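Local coordinates for putative modulator of DNA gyrase (Bacteroides thetaiotaomicron, PDB 1VPB), which is probably a metallopeptidase of the PmbA/TldD (peptidase U62) family, named as a putative modulator of DNA gyrase, at residues A[128-133]-A[186-190]; A[141-145]-A[164-168]; A[304-310]-A[346-351]. Numbering follows the deposited sequence.

Contact 1 (A[128-133]-A[186-190]); sequences LYDAKF and KSTWY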
ATOM      1  N   LEU A 128     -22.790  17.121   1.165  1.00 32.79           N
ATOM      2  CA  LEU A 128     -21.932  16.027   0.724  1.00 32.04           C
ATOM      3  C   LEU A 128     -22.267  14.714   1.419  1.00 31.60           C
ATOM      4  O   LEU A 128     -21.608  13.678   1.163  1.00 33.21           O
ATOM      5  CB  LEU A 128     -20.469  16.376   1.004  1.00 30.59           C
ATOM      6  CG  LEU A 128     -20.005  17.722   0.420  1.00 33.64           C
ATOM      7  CD1 LEU A 128     -18.627  18.064   0.966  1.00 41.41           C
ATOM      8  CD2 LEU A 128     -19.991  17.686  -1.019  1.00 35.10           C
ATOM      9  N   TYR A 129     -23.289  14.740   2.275  1.00 32.03           N
ATOM     10  CA  TYR A 129     -23.722  13.590   3.031  1.00 30.95           C
ATOM     11  C   TYR A 129     -25.164  13.200   2.657  1.00 33.48           C
ATOM     12  O   TYR A 129     -26.085  13.987   2.871  1.00 34.66           O
ATOM     13  CB  TYR A 129     -23.655  13.856   4.546  1.00 32.70           C
ATOM     14  CG  TYR A 129     -23.918  12.629   5.403  1.00 32.80           C
ATOM     15  CD1 TYR A 129     -25.203  12.142   5.618  1.00 41.80           C
ATOM     16  CD2 TYR A 129     -22.866  11.897   5.975  1.00 34.45           C
ATOM     17  CE1 TYR A 129     -25.422  11.006   6.359  1.00 42.07           C
ATOM     18  CE2 TYR A 129     -23.098  10.739   6.705  1.00 36.04           C
ATOM     19  CZ  TYR A 129     -24.372  10.298   6.913  1.00 42.84           C
ATOM     20  OH  TYR A 129     -24.621   9.124   7.660  1.00 40.18           O
ATOM     21  N   ASP A 130     -25.324  11.980   2.164  1.00 32.89           N
ATOM     22  CA  ASP A 130     -26.646  11.397   1.819  1.00 35.25           C
ATOM     23  C   ASP A 130     -27.349  10.939   3.086  1.00 36.73           C
ATOM     24  O   ASP A 130     -27.010   9.945   3.725  1.00 35.20           O
ATOM     25  CB  ASP A 130     -26.389  10.263   0.846  1.00 34.48           C
ATOM     26  CG  ASP A 130     -27.632   9.563   0.409  1.00 43.31           C
ATOM     27  OD1 ASP A 130     -28.740  10.068   0.759  1.00 36.52           O
ATOM     28  OD2 ASP A 130     -27.569   8.531  -0.287  1.00 36.53           O
ATOM     29  N   ALA A 131     -28.405  11.661   3.466  1.00 35.66           N
ATOM     30  CA  ALA A 131     -29.113  11.343   4.692  1.00 37.91           C
ATOM     31  C   ALA A 131     -29.756   9.940   4.707  1.00 36.23           C
ATOM     32  O   ALA A 131     -30.040   9.406   5.781  1.00 42.07           O
ATOM     33  CB  ALA A 131     -30.204  12.370   4.869  1.00 42.32           C
ATOM     34  N   LYS A 132     -29.997   9.397   3.530  1.00 38.09           N
ATOM     35  CA  LYS A 132     -30.486   8.016   3.372  1.00 40.43           C
ATOM     36  C   LYS A 132     -29.488   6.923   3.787  1.00 42.12           C
ATOM     37  O   LYS A 132     -29.858   5.763   3.972  1.00 41.98           O
ATOM     38  CB  LYS A 132     -30.941   7.788   1.963  1.00 39.57           C
ATOM     39  CG  LYS A 132     -32.071   8.758   1.529  1.00 44.87           C
ATOM     40  CD  LYS A 132     -32.588   8.554   0.087  1.00 53.30           C
ATOM     41  CE  LYS A 132     -33.763   9.512  -0.280  1.00 62.26           C
ATOM     42  NZ  LYS A 132     -33.777  10.003  -1.748  1.00 65.23           N
ATOM     43  N   PHE A 133     -28.228   7.280   3.959  1.00 40.31           N
ATOM     44  CA  PHE A 133     -27.199   6.279   4.174  1.00 37.67           C
ATOM     45  C   PHE A 133     -27.595   5.244   5.238  1.00 39.13           C
ATOM     46  O   PHE A 133     -27.520   4.065   4.986  1.00 37.79           O
ATOM     47  CB  PHE A 133     -25.885   6.964   4.549  1.00 36.86           C
ATOM     48  CG  PHE A 133     -24.735   6.006   4.742  1.00 36.86           C
ATOM     49  CD1 PHE A 133     -23.974   5.622   3.652  1.00 40.14           C
ATOM     50  CD2 PHE A 133     -24.410   5.524   5.981  1.00 36.77           C
ATOM     51  CE1 PHE A 133     -22.907   4.730   3.816  1.00 38.85           C
ATOM     52  CE2 PHE A 133     -23.352   4.595   6.152  1.00 37.75           C
ATOM     53  CZ  PHE A 133     -22.613   4.227   5.045  1.00 39.26           C
ATOM     54  N   LYS A 186     -18.803  16.148   7.062  1.00 32.97           N
ATOM     55  CA  LYS A 186     -19.418  14.813   6.966  1.00 33.15           C
ATOM     56  C   LYS A 186     -19.686  14.579   5.489  1.00 31.97           C
ATOM     57  O   LYS A 186     -19.984  15.509   4.760  1.00 33.93           O
ATOM     58  CB  LYS A 186     -20.735  14.655   7.766  1.00 36.87           C
ATOM     59  CG  LYS A 186     -21.799  15.648   7.377  1.00 39.47           C
ATOM     60  CD  LYS A 186     -23.058  15.497   8.247  1.00 45.02           C
ATOM     61  CE  LYS A 186     -24.027  16.626   7.971  1.00 56.52           C
ATOM     62  NZ  LYS A 186     -25.355  16.193   8.444  1.00 63.70           N
ATOM     63  N   SER A 187     -19.479  13.342   5.057  1.00 30.99           N
ATOM     64  CA  SER A 187     -19.756  12.952   3.697  1.00 31.33           C
ATOM     65  C   SER A 187     -20.020  11.460   3.572  1.00 32.94           C
ATOM     66  O   SER A 187     -19.655  10.646   4.452  1.00 32.87           O
ATOM     67  CB  SER A 187     -18.632  13.359   2.773  1.00 34.93           C
ATOM     68  OG  SER A 187     -17.425  12.693   3.133  1.00 37.53           O
ATOM     69  N   THR A 188     -20.644  11.101   2.436  1.00 32.12           N
ATOM     70  CA  THR A 188     -20.884   9.712   2.068  1.00 30.33           C
ATOM     71  C   THR A 188     -20.325   9.439   0.696  1.00 31.85           C
ATOM     72  O   THR A 188     -19.983  10.383  -0.080  1.00 32.81           O
ATOM     73  CB  THR A 188     -22.410   9.362   2.093  1.00 33.37           C
ATOM     74  OG1 THR A 188     -23.107  10.402   1.344  1.00 33.82           O
ATOM     75  CG2 THR A 188     -22.938   9.392   3.469  1.00 33.57           C
ATOM     76  N   TRP A 189     -20.167   8.161   0.401  1.00 30.68           N
ATOM     77  CA  TRP A 189     -19.813   7.710  -0.937  1.00 32.57           C
ATOM     78  C   TRP A 189     -20.353   6.325  -1.187  1.00 32.34           C
ATOM     79  O   TRP A 189     -20.512   5.517  -0.280  1.00 31.60           O
ATOM     80  CB  TRP A 189     -18.297   7.756  -1.219  1.00 35.24           C
ATOM     81  CG  TRP A 189     -17.511   6.840  -0.371  1.00 35.16           C
ATOM     82  CD1 TRP A 189     -17.006   7.105   0.875  1.00 39.48           C
ATOM     83  CD2 TRP A 189     -17.182   5.460  -0.658  1.00 34.99           C
ATOM     84  NE1 TRP A 189     -16.375   5.984   1.359  1.00 38.38           N
ATOM     85  CE2 TRP A 189     -16.423   4.976   0.430  1.00 35.22           C
ATOM     86  CE3 TRP A 189     -17.398   4.612  -1.737  1.00 35.35           C
ATOM     87  CZ2 TRP A 189     -15.945   3.647   0.484  1.00 38.54           C
ATOM     88  CZ3 TRP A 189     -16.898   3.302  -1.693  1.00 35.85           C
ATOM     89  CH2 TRP A 189     -16.174   2.847  -0.589  1.00 38.99           C
ATOM     90  N   TYR A 190     -20.585   6.050  -2.469  1.00 30.51           N
ATOM     91  CA  TYR A 190     -21.029   4.771  -2.937  1.00 30.97           C
ATOM     92  C   TYR A 190     -20.328   4.466  -4.251  1.00 32.97           C
ATOM     93  O   TYR A 190     -20.055   5.382  -5.035  1.00 34.28           O
ATOM     94  CB  TYR A 190     -22.531   4.803  -3.248  1.00 31.47           C
ATOM     95  CG  TYR A 190     -23.413   5.291  -2.117  1.00 30.85           C
ATOM     96  CD1 TYR A 190     -23.661   6.648  -1.941  1.00 30.61           C
ATOM     97  CD2 TYR A 190     -24.013   4.403  -1.230  1.00 36.69           C
ATOM     98  CE1 TYR A 190     -24.466   7.100  -0.891  1.00 29.76           C
ATOM     99  CE2 TYR A 190     -24.825   4.850  -0.197  1.00 37.64           C
ATOM    100  CZ  TYR A 190     -25.051   6.187  -0.034  1.00 34.12           C
ATOM    101  OH  TYR A 190     -25.893   6.662   0.968  1.00 37.95           O
TER
HETATM  102  O   HOH W   1     -21.554  17.933   3.819  1.00 28.20           O

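Contact 2 (A[141-145]-A[164-168]); sequences KIEMA and SSYGD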
ATOM      1  N   LYS A 141     -27.905  -3.439  -1.828  1.00 34.67           N
ATOM      2  CA  LYS A 141     -26.496  -3.172  -2.157  1.00 34.62           C
ATOM      3  C   LYS A 141     -25.905  -4.397  -2.862  1.00 34.11           C
ATOM      4  O   LYS A 141     -25.369  -4.305  -3.966  1.00 35.69           O
ATOM      5  CB  LYS A 141     -25.706  -2.797  -0.885  1.00 35.45           C
ATOM      6  CG  LYS A 141     -26.203  -1.577  -0.110  1.00 35.19           C
ATOM      7  CD  LYS A 141     -25.389  -1.367   1.109  1.00 33.49           C
ATOM      8  CE  LYS A 141     -25.947  -0.283   1.992  1.00 34.26           C
ATOM      9  NZ  LYS A 141     -25.138   0.070   3.170  1.00 36.23           N
ATOM     10  N   ILE A 142     -26.015  -5.568  -2.248  0.50 34.01           N
ATOM     11  CA  ILE A 142     -25.452  -6.738  -2.894  0.50 31.68           C
ATOM     12  C   ILE A 142     -26.185  -7.099  -4.199  0.50 33.36           C
ATOM     13  O   ILE A 142     -25.564  -7.568  -5.154  0.50 35.44           O
ATOM     14  CB  ILE A 142     -25.376  -7.933  -1.932  0.50 32.13           C
ATOM     15  CG1 ILE A 142     -24.464  -8.992  -2.535  0.50 32.36           C
ATOM     16  CG2 ILE A 142     -26.760  -8.495  -1.655  0.50 35.95           C
ATOM     17  CD1 ILE A 142     -24.443 -10.266  -1.796  0.50 29.88           C
ATOM     18  N   GLU A 143     -27.491  -6.852  -4.277  1.00 37.72           N
ATOM     19  CA  GLU A 143     -28.202  -7.023  -5.548  1.00 38.25           C
ATOM     20  C   GLU A 143     -27.647  -6.166  -6.694  1.00 35.55           C
ATOM     21  O   GLU A 143     -27.596  -6.610  -7.876  1.00 33.98           O
ATOM     22  CB  GLU A 143     -29.703  -6.729  -5.411  1.00 39.85           C
ATOM     23  CG  GLU A 143     -30.502  -7.791  -4.672  1.00 55.11           C
ATOM     24  CD  GLU A 143     -30.388  -9.186  -5.278  1.00 62.08           C
ATOM     25  OE1 GLU A 143     -30.471  -9.308  -6.523  1.00 47.43           O
ATOM     26  OE2 GLU A 143     -30.189 -10.153  -4.496  1.00 64.30           O
ATOM     27  N   MET A 144     -27.302  -4.915  -6.395  1.00 37.64           N
ATOM     28  CA  MET A 144     -26.667  -4.069  -7.406  1.00 35.91           C
ATOM     29  C   MET A 144     -25.397  -4.693  -7.946  1.00 37.20           C
ATOM     30  O   MET A 144     -25.158  -4.614  -9.134  1.00 35.22           O
ATOM     31  CB  MET A 144     -26.337  -2.685  -6.867  1.00 39.26           C
ATOM     32  CG  MET A 144     -27.555  -1.864  -6.493  1.00 39.09           C
ATOM     33  SD  MET A 144     -27.148  -0.302  -5.692  1.00 37.77           S
ATOM     34  CE  MET A 144     -28.669   0.030  -4.915  1.00 43.25           C
ATOM     35  N   ALA A 145     -24.560  -5.255  -7.069  1.00 36.88           N
ATOM     36  CA  ALA A 145     -23.325  -5.876  -7.526  1.00 38.01           C
ATOM     37  C   ALA A 145     -23.619  -7.112  -8.367  1.00 39.94           C
ATOM     38  O   ALA A 145     -22.984  -7.379  -9.399  1.00 34.86           O
ATOM     39  CB  ALA A 145     -22.464  -6.192  -6.360  1.00 37.75           C
ATOM     40  N   SER A 164     -17.378  -8.340  -9.733  1.00 34.29           N
ATOM     41  CA  SER A 164     -18.042  -7.074  -9.484  1.00 34.32           C
ATOM     42  C   SER A 164     -17.960  -6.739  -8.003  1.00 32.56           C
ATOM     43  O   SER A 164     -17.769  -7.617  -7.143  1.00 35.48           O
ATOM     44  CB  SER A 164     -19.508  -7.132  -9.934  1.00 35.69           C
ATOM     45  OG  SER A 164     -20.207  -8.201  -9.347  1.00 37.46           O
ATOM     46  N   SER A 165     -18.157  -5.488  -7.700  1.00 31.72           N
ATOM     47  CA  SER A 165     -18.022  -4.998  -6.347  1.00 33.01           C
ATOM     48  C   SER A 165     -18.993  -3.874  -6.069  1.00 35.80           C
ATOM     49  O   SER A 165     -19.275  -3.033  -6.950  1.00 35.54           O
ATOM     50  CB  SER A 165     -16.613  -4.430  -6.141  1.00 39.08           C
ATOM     51  OG  SER A 165     -15.647  -5.419  -6.485  1.00 49.72           O
ATOM     52  N   TYR A 166     -19.440  -3.823  -4.821  1.00 31.89           N
ATOM     53  CA  TYR A 166     -20.119  -2.680  -4.252  1.00 31.97           C
ATOM     54  C   TYR A 166     -19.300  -2.170  -3.078  1.00 33.93           C
ATOM     55  O   TYR A 166     -18.794  -2.951  -2.278  1.00 35.77           O
ATOM     56  CB  TYR A 166     -21.521  -3.108  -3.759  1.00 33.22           C
ATOM     57  CG  TYR A 166     -22.212  -2.051  -2.943  1.00 34.64           C
ATOM     58  CD1 TYR A 166     -21.899  -1.837  -1.607  1.00 31.40           C
ATOM     59  CD2 TYR A 166     -23.117  -1.143  -3.549  1.00 36.78           C
ATOM     60  CE1 TYR A 166     -22.501  -0.814  -0.878  1.00 35.58           C
ATOM     61  CE2 TYR A 166     -23.681  -0.119  -2.836  1.00 34.82           C
ATOM     62  CZ  TYR A 166     -23.405   0.029  -1.495  1.00 34.31           C
ATOM     63  OH  TYR A 166     -23.991   1.027  -0.739  1.00 36.26           O
ATOM     64  N   GLY A 167     -19.152  -0.871  -2.949  1.00 31.26           N
ATOM     65  CA  GLY A 167     -18.575  -0.258  -1.767  1.00 33.21           C
ATOM     66  C   GLY A 167     -19.386   0.959  -1.324  1.00 35.39           C
ATOM     67  O   GLY A 167     -19.922   1.672  -2.142  1.00 34.77           O
ATOM     68  N   ASP A 168     -19.441   1.213  -0.027  1.00 32.58           N
ATOM     69  CA  ASP A 168     -19.894   2.493   0.436  1.00 32.36           C
ATOM     70  C   ASP A 168     -19.163   2.913   1.701  1.00 36.56           C
ATOM     71  O   ASP A 168     -18.385   2.153   2.285  1.00 37.70           O
ATOM     72  CB  ASP A 168     -21.417   2.551   0.605  1.00 32.39           C
ATOM     73  CG  ASP A 168     -21.959   1.730   1.791  1.00 31.91           C
ATOM     74  OD1 ASP A 168     -21.256   1.648   2.854  1.00 36.87           O
ATOM     75  OD2 ASP A 168     -23.090   1.195   1.685  1.00 35.74           O
TER

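Contact 3 (A[304-310]-A[346-351]); sequences SGARYFD and ISGSSI. With EDO (1,2-ethanediol), chain B.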
ATOM      1  N   SER A 304     -17.823  15.711  -5.223  1.00 36.11           N
ATOM      2  CA  SER A 304     -16.704  14.991  -4.591  1.00 33.55           C
ATOM      3  C   SER A 304     -15.484  15.909  -4.583  1.00 35.26           C
ATOM      4  O   SER A 304     -15.144  16.498  -5.587  1.00 35.40           O
ATOM      5  CB  SER A 304     -16.373  13.741  -5.377  1.00 37.06           C
ATOM      6  OG  SER A 304     -15.322  13.017  -4.716  1.00 39.92           O
ATOM      7  N   GLY A 305     -14.864  16.073  -3.414  1.00 33.86           N
ATOM      8  CA  GLY A 305     -13.725  16.970  -3.269  1.00 32.22           C
ATOM      9  C   GLY A 305     -14.008  18.288  -2.591  1.00 33.33           C
ATOM     10  O   GLY A 305     -13.105  19.013  -2.141  1.00 32.77           O
ATOM     11  N   ALA A 306     -15.284  18.675  -2.544  1.00 34.05           N
ATOM     12  CA  ALA A 306     -15.615  19.996  -2.041  1.00 33.39           C
ATOM     13  C   ALA A 306     -15.322  20.122  -0.538  1.00 31.58           C
ATOM     14  O   ALA A 306     -15.505  19.169   0.227  1.00 32.75           O
ATOM     15  CB  ALA A 306     -17.078  20.305  -2.319  1.00 34.75           C
ATOM     16  N   ARG A 307     -14.861  21.284  -0.146  1.00 33.30           N
ATOM     17  CA  ARG A 307     -14.543  21.570   1.262  1.00 33.03           C
ATOM     18  C   ARG A 307     -14.308  23.043   1.504  1.00 29.68           C
ATOM     19  O   ARG A 307     -13.845  23.765   0.619  1.00 33.96           O
ATOM     20  CB  ARG A 307     -13.311  20.756   1.702  1.00 32.07           C
ATOM     21  CG  ARG A 307     -12.088  21.055   0.932  1.00 34.20           C
ATOM     22  CD  ARG A 307     -10.861  20.286   1.424  1.00 33.02           C
ATOM     23  NE  ARG A 307      -9.698  20.598   0.580  1.00 34.42           N
ATOM     24  CZ  ARG A 307      -8.444  20.290   0.888  1.00 37.64           C
ATOM     25  NH1 ARG A 307      -8.136  19.636   2.011  1.00 35.90           N
ATOM     26  NH2 ARG A 307      -7.500  20.593   0.042  1.00 37.43           N
ATOM     27  N   TYR A 308     -14.700  23.498   2.705  1.00 31.80           N
ATOM     28  CA  TYR A 308     -14.479  24.894   3.064  1.00 30.63           C
ATOM     29  C   TYR A 308     -13.142  25.203   3.762  1.00 32.77           C
ATOM     30  O   TYR A 308     -12.792  26.342   3.908  1.00 33.21           O
ATOM     31  CB  TYR A 308     -15.622  25.382   3.947  1.00 30.90           C
ATOM     32  CG  TYR A 308     -16.916  25.629   3.159  1.00 29.05           C
ATOM     33  CD1 TYR A 308     -16.873  26.338   1.979  1.00 33.87           C
ATOM     34  CD2 TYR A 308     -18.137  25.101   3.589  1.00 31.67           C
ATOM     35  CE1 TYR A 308     -18.041  26.562   1.252  1.00 31.71           C
ATOM     36  CE2 TYR A 308     -19.333  25.326   2.857  1.00 33.68           C
ATOM     37  CZ  TYR A 308     -19.249  26.080   1.683  1.00 32.77           C
ATOM     38  OH  TYR A 308     -20.414  26.316   0.929  1.00 32.74           O
ATOM     39  N   PHE A 309     -12.442  24.151   4.175  1.00 33.67           N
ATOM     40  CA  PHE A 309     -11.132  24.348   4.796  1.00 32.14           C
ATOM     41  C   PHE A 309     -10.258  23.125   4.564  1.00 32.69           C
ATOM     42  O   PHE A 309     -10.761  22.029   4.366  1.00 33.87           O
ATOM     43  CB  PHE A 309     -11.248  24.661   6.301  1.00 34.13           C
ATOM     44  CG  PHE A 309     -12.145  23.753   7.049  1.00 31.36           C
ATOM     45  CD1 PHE A 309     -13.522  24.039   7.178  1.00 31.49           C
ATOM     46  CD2 PHE A 309     -11.638  22.629   7.687  1.00 37.92           C
ATOM     47  CE1 PHE A 309     -14.336  23.223   7.886  1.00 35.72           C
ATOM     48  CE2 PHE A 309     -12.472  21.814   8.415  1.00 33.86           C
ATOM     49  CZ  PHE A 309     -13.843  22.109   8.465  1.00 35.65           C
ATOM     50  N   ASP A 310      -8.945  23.330   4.647  1.00 33.70           N
ATOM     51  CA  ASP A 310      -8.038  22.191   4.620  1.00 34.16           C
ATOM     52  C   ASP A 310      -7.740  21.712   6.014  1.00 38.40           C
ATOM     53  O   ASP A 310      -8.328  22.182   7.010  1.00 36.15           O
ATOM     54  CB  ASP A 310      -6.785  22.522   3.827  1.00 32.88           C
ATOM     55  CG  ASP A 310      -5.814  23.462   4.542  1.00 34.96           C
ATOM     56  OD1 ASP A 310      -6.055  23.930   5.706  1.00 34.80           O
ATOM     57  OD2 ASP A 310      -4.718  23.733   3.963  1.00 37.75           O
ATOM     58  N   ILE A 346      -2.952  27.407   0.066  1.00 36.77           N
ATOM     59  CA  ILE A 346      -3.712  26.346   0.639  1.00 34.61           C
ATOM     60  C   ILE A 346      -2.837  25.111   0.434  1.00 33.79           C
ATOM     61  O   ILE A 346      -2.056  25.070  -0.500  1.00 35.25           O
ATOM     62  CB  ILE A 346      -5.116  26.205  -0.043  1.00 35.66           C
ATOM     63  CG1 ILE A 346      -6.071  25.269   0.755  1.00 38.41           C
ATOM     64  CG2 ILE A 346      -4.989  25.752  -1.466  1.00 37.86           C
ATOM     65  CD1 ILE A 346      -6.684  25.893   1.937  1.00 39.94           C
ATOM     66  N   SER A 347      -3.021  24.113   1.268  1.00 36.06           N
ATOM     67  CA  SER A 347      -2.140  22.921   1.259  1.00 36.81           C
ATOM     68  C   SER A 347      -2.285  22.056   0.021  1.00 38.23           C
ATOM     69  O   SER A 347      -1.367  21.325  -0.396  1.00 37.90           O
ATOM     70  CB  SER A 347      -2.387  22.101   2.503  1.00 36.64           C
ATOM     71  OG  SER A 347      -3.692  21.608   2.504  1.00 39.27           O
ATOM     72  N   GLY A 348      -3.437  22.129  -0.630  1.00 34.70           N
ATOM     73  CA  GLY A 348      -3.642  21.354  -1.863  1.00 34.92           C
ATOM     74  C   GLY A 348      -4.968  21.727  -2.525  1.00 36.33           C
ATOM     75  O   GLY A 348      -5.821  22.416  -1.915  1.00 33.45           O
ATOM     76  N   SER A 349      -5.108  21.296  -3.761  1.00 35.84           N
ATOM     77  CA  SER A 349      -6.368  21.500  -4.495  1.00 34.99           C
ATOM     78  C   SER A 349      -7.499  20.680  -3.932  1.00 34.07           C
ATOM     79  O   SER A 349      -7.278  19.756  -3.149  1.00 34.84           O
ATOM     80  CB  SER A 349      -6.172  21.143  -5.974  1.00 35.65           C
ATOM     81  OG  SER A 349      -5.774  19.798  -6.138  1.00 34.31           O
ATOM     82  N   SER A 350      -8.742  21.032  -4.325  1.00 33.73           N
ATOM     83  CA  SER A 350      -9.929  20.389  -3.806  1.00 33.15           C
ATOM     84  C   SER A 350     -10.733  19.756  -4.942  1.00 33.44           C
ATOM     85  O   SER A 350     -10.978  18.561  -4.933  1.00 32.77           O
ATOM     86  CB  SER A 350     -10.778  21.375  -3.064  1.00 34.48           C
ATOM     87  OG  SER A 350     -10.113  21.907  -1.894  1.00 34.94           O
ATOM     88  N   ILE A 351     -11.086  20.580  -5.953  1.00 33.77           N
ATOM     89  CA  ILE A 351     -11.728  20.067  -7.160  1.00 32.38           C
ATOM     90  C   ILE A 351     -11.111  20.759  -8.337  1.00 31.96           C
ATOM     91  O   ILE A 351     -11.192  21.965  -8.437  1.00 31.90           O
ATOM     92  CB  ILE A 351     -13.272  20.311  -7.185  1.00 31.93           C
ATOM     93  CG1 ILE A 351     -13.956  19.677  -5.994  1.00 33.30           C
ATOM     94  CG2 ILE A 351     -13.858  19.731  -8.489  1.00 34.69           C
ATOM     95  CD1 ILE A 351     -15.457  19.976  -5.883  1.00 34.03           C
TER
HETATM   96  C1  EDO B 440     -16.693  15.041  -0.401  1.00 34.22           C
HETATM   97  O1  EDO B 440     -15.991  14.183  -1.277  1.00 27.25           O
HETATM   98  C2  EDO B 440     -15.737  15.641   0.595  1.00 33.53           C
HETATM   99  O2  EDO B 440     -14.807  16.540  -0.012  1.00 25.65           O
HETATM  100  O   HOH W   2      -4.963  19.720   1.034  1.00 24.05           O
HETATM  101  O   HOH W   3      -5.615  19.228   3.917  1.00 26.25           O

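Contact 1 (A[128-133]-A[186-190])
Between helix 87-101 and helix 138-150 the chain runs as a loop, and residues 128-133 of it lie against strand 181-198 of the six-stranded antiparallel sheet. Leu128 makes the one backbone-to-backbone bond: Thr188 N donates to Leu128 O at 3.0 Å with an N-H...O angle of 160°. Ser187 CA also approaches Leu128 O, at 3.2 Å, as a CA-H...O contact, and a water joins Leu128 N to Lys186 O, 3.0 Å from each. Tyr129 lies nearest in register, its CA 4.1 Å from Ser187 CA. Thr188 CG2 sits 3.6 Å from the centroid of the Tyr129 ring and 16° off its normal, a CH-pi contact over the face, while the hydroxyl of Tyr129 reaches Glu170 on the adjacent strand. At Asp130 the backbone N donates to Thr188 OG1 (2.8 Å, 167°). Its carboxylate divides: OD1 accepts from Lys132 N at 3.1 Å, an Asx turn within the type I turn 130-133, whereas OD2 takes a bond from Met217 N and a weak one from Tyr190 OH at 2.8 Å. Phe133 closes the segment, its CD1 3.9 Å from Tyr190 CZ. Because Thr188 OG1 accepts from Asp130 N and donates to Leu215 O, one hydroxyl joins the strand to two loops, while the methyl of the same threonine packs on the Tyr129 face.

Contact 2 (A[141-145]-A[164-168])
This is helix-on-sheet packing in the central domain: helix 138-150 lies across a face of the six-stranded antiparallel sheet and meets strand 159-177. The local axes approach to 7.4 Å, with 147° between their N-to-C directions, so the two run roughly antiparallel. Alternation along the strand points Ser164, Tyr166 and Asp168 at the helix and Ser165 away from it. Tyr166, with chi1 at 170° (t), lays its ring beneath Lys141, whose CB stands 3.7 Å from the ring centroid and 9° off the normal, a CH-pi contact. Lys141 starts from an m chi1 and is then fully extended, t at chi2, chi3 and chi4. That conformation carries the ammonium past the tyrosine to Asp168, which is p at chi1; Tyr166 OH donates to Asp168 OD2 at 2.6 Å. Met144 (m, t, t) touches the same ring loosely, SD to CE2 of Tyr166 at 4.5 Å, and Ala145 CB rests 4.1 Å from Tyr166 CB. The p rotamer of Ser164 lets OG donate to Ala145 O at 2.9 Å. Ile142, turned away from 164-168, packs on Phe49 and on Leu104 of the second subunit. The buried salt bridge measures 2.8 Å from Lys141 NZ to Asp168 OD2.

Contact 3 (A[304-310]-A[346-351])
Two irregular segments pack side by side here in a loop-loop contact of the C-terminal domain, next to the small mixed sheet that includes strands 294-296 and 352-354. Neither has regular secondary structure, and no direct backbone-to-backbone hydrogen bond joins them; side chains and water do most of the polar work. Among the direct hydrogen bonds, Arg307 NE donates to Ser350 OG at 2.8 Å with a nearly linear angle of 178°. At the far end Asp310 OD2 accepts twice from one residue, from Ser347 OG at 2.8 Å and from Ser347 N at 3.2 Å (153°). Asp310 OD1 meanwhile binds the backbone N of Glu312 and Ile314, so one carboxylate organises its own loop and fastens the neighbouring one. Water extends the network: one molecule lies 2.9 Å from Arg307 NH2 and 2.7 Å from Ser347 OG, linking guanidinium and hydroxyl. The one apolar side-chain pair is Ile351 CD1 with Ala306 CB, 3.9 Å; Ile351 CG1 also lies 3.4 Å from the carbonyl Ser304 O, a van der Waals contact. The close fit depends on Gly305: at its phi/psi of 104/-19° a CB would be jammed against the preceding carbonyl, and would also stand 2.5 Å from Ser350 O. Asp296 OD1 accepts from the backbone N of both Ser350 and Ile351, pinning this end to strand 294-296. A 1,2-ethanediol, probably from the crystallisation liquor, hydrogen-bonds to segment 304-310, Gly305 N donating to its O1 at 3.1 Å and its O2 donating to Ala306 O at 2.7 Å.

How the contacts relate
Contacts 1 and 2 belong to the same six-stranded sheet, on the neighbouring strands 181-198 and 159-177, and contact 2 is nested within the chain loop that contact 1 closes. They touch directly, Tyr190 CD2 lying 3.4 Å from Tyr166 OH. Contact 2 is the buried one, with an ion pair and a tyrosine face between helix and strand; contact 1, only partly buried, combines backbone bonding with a threonine-tyrosine CH-pi contact. Contact 3, also partly buried, lies in the C-terminal domain and relies on arginine, serine, aspartate and water. It meets contact 1 at Leu128 CD1 and Ala306 O (3.4 Å), whereas contact 2 stays about 13 Å away between nearest atoms.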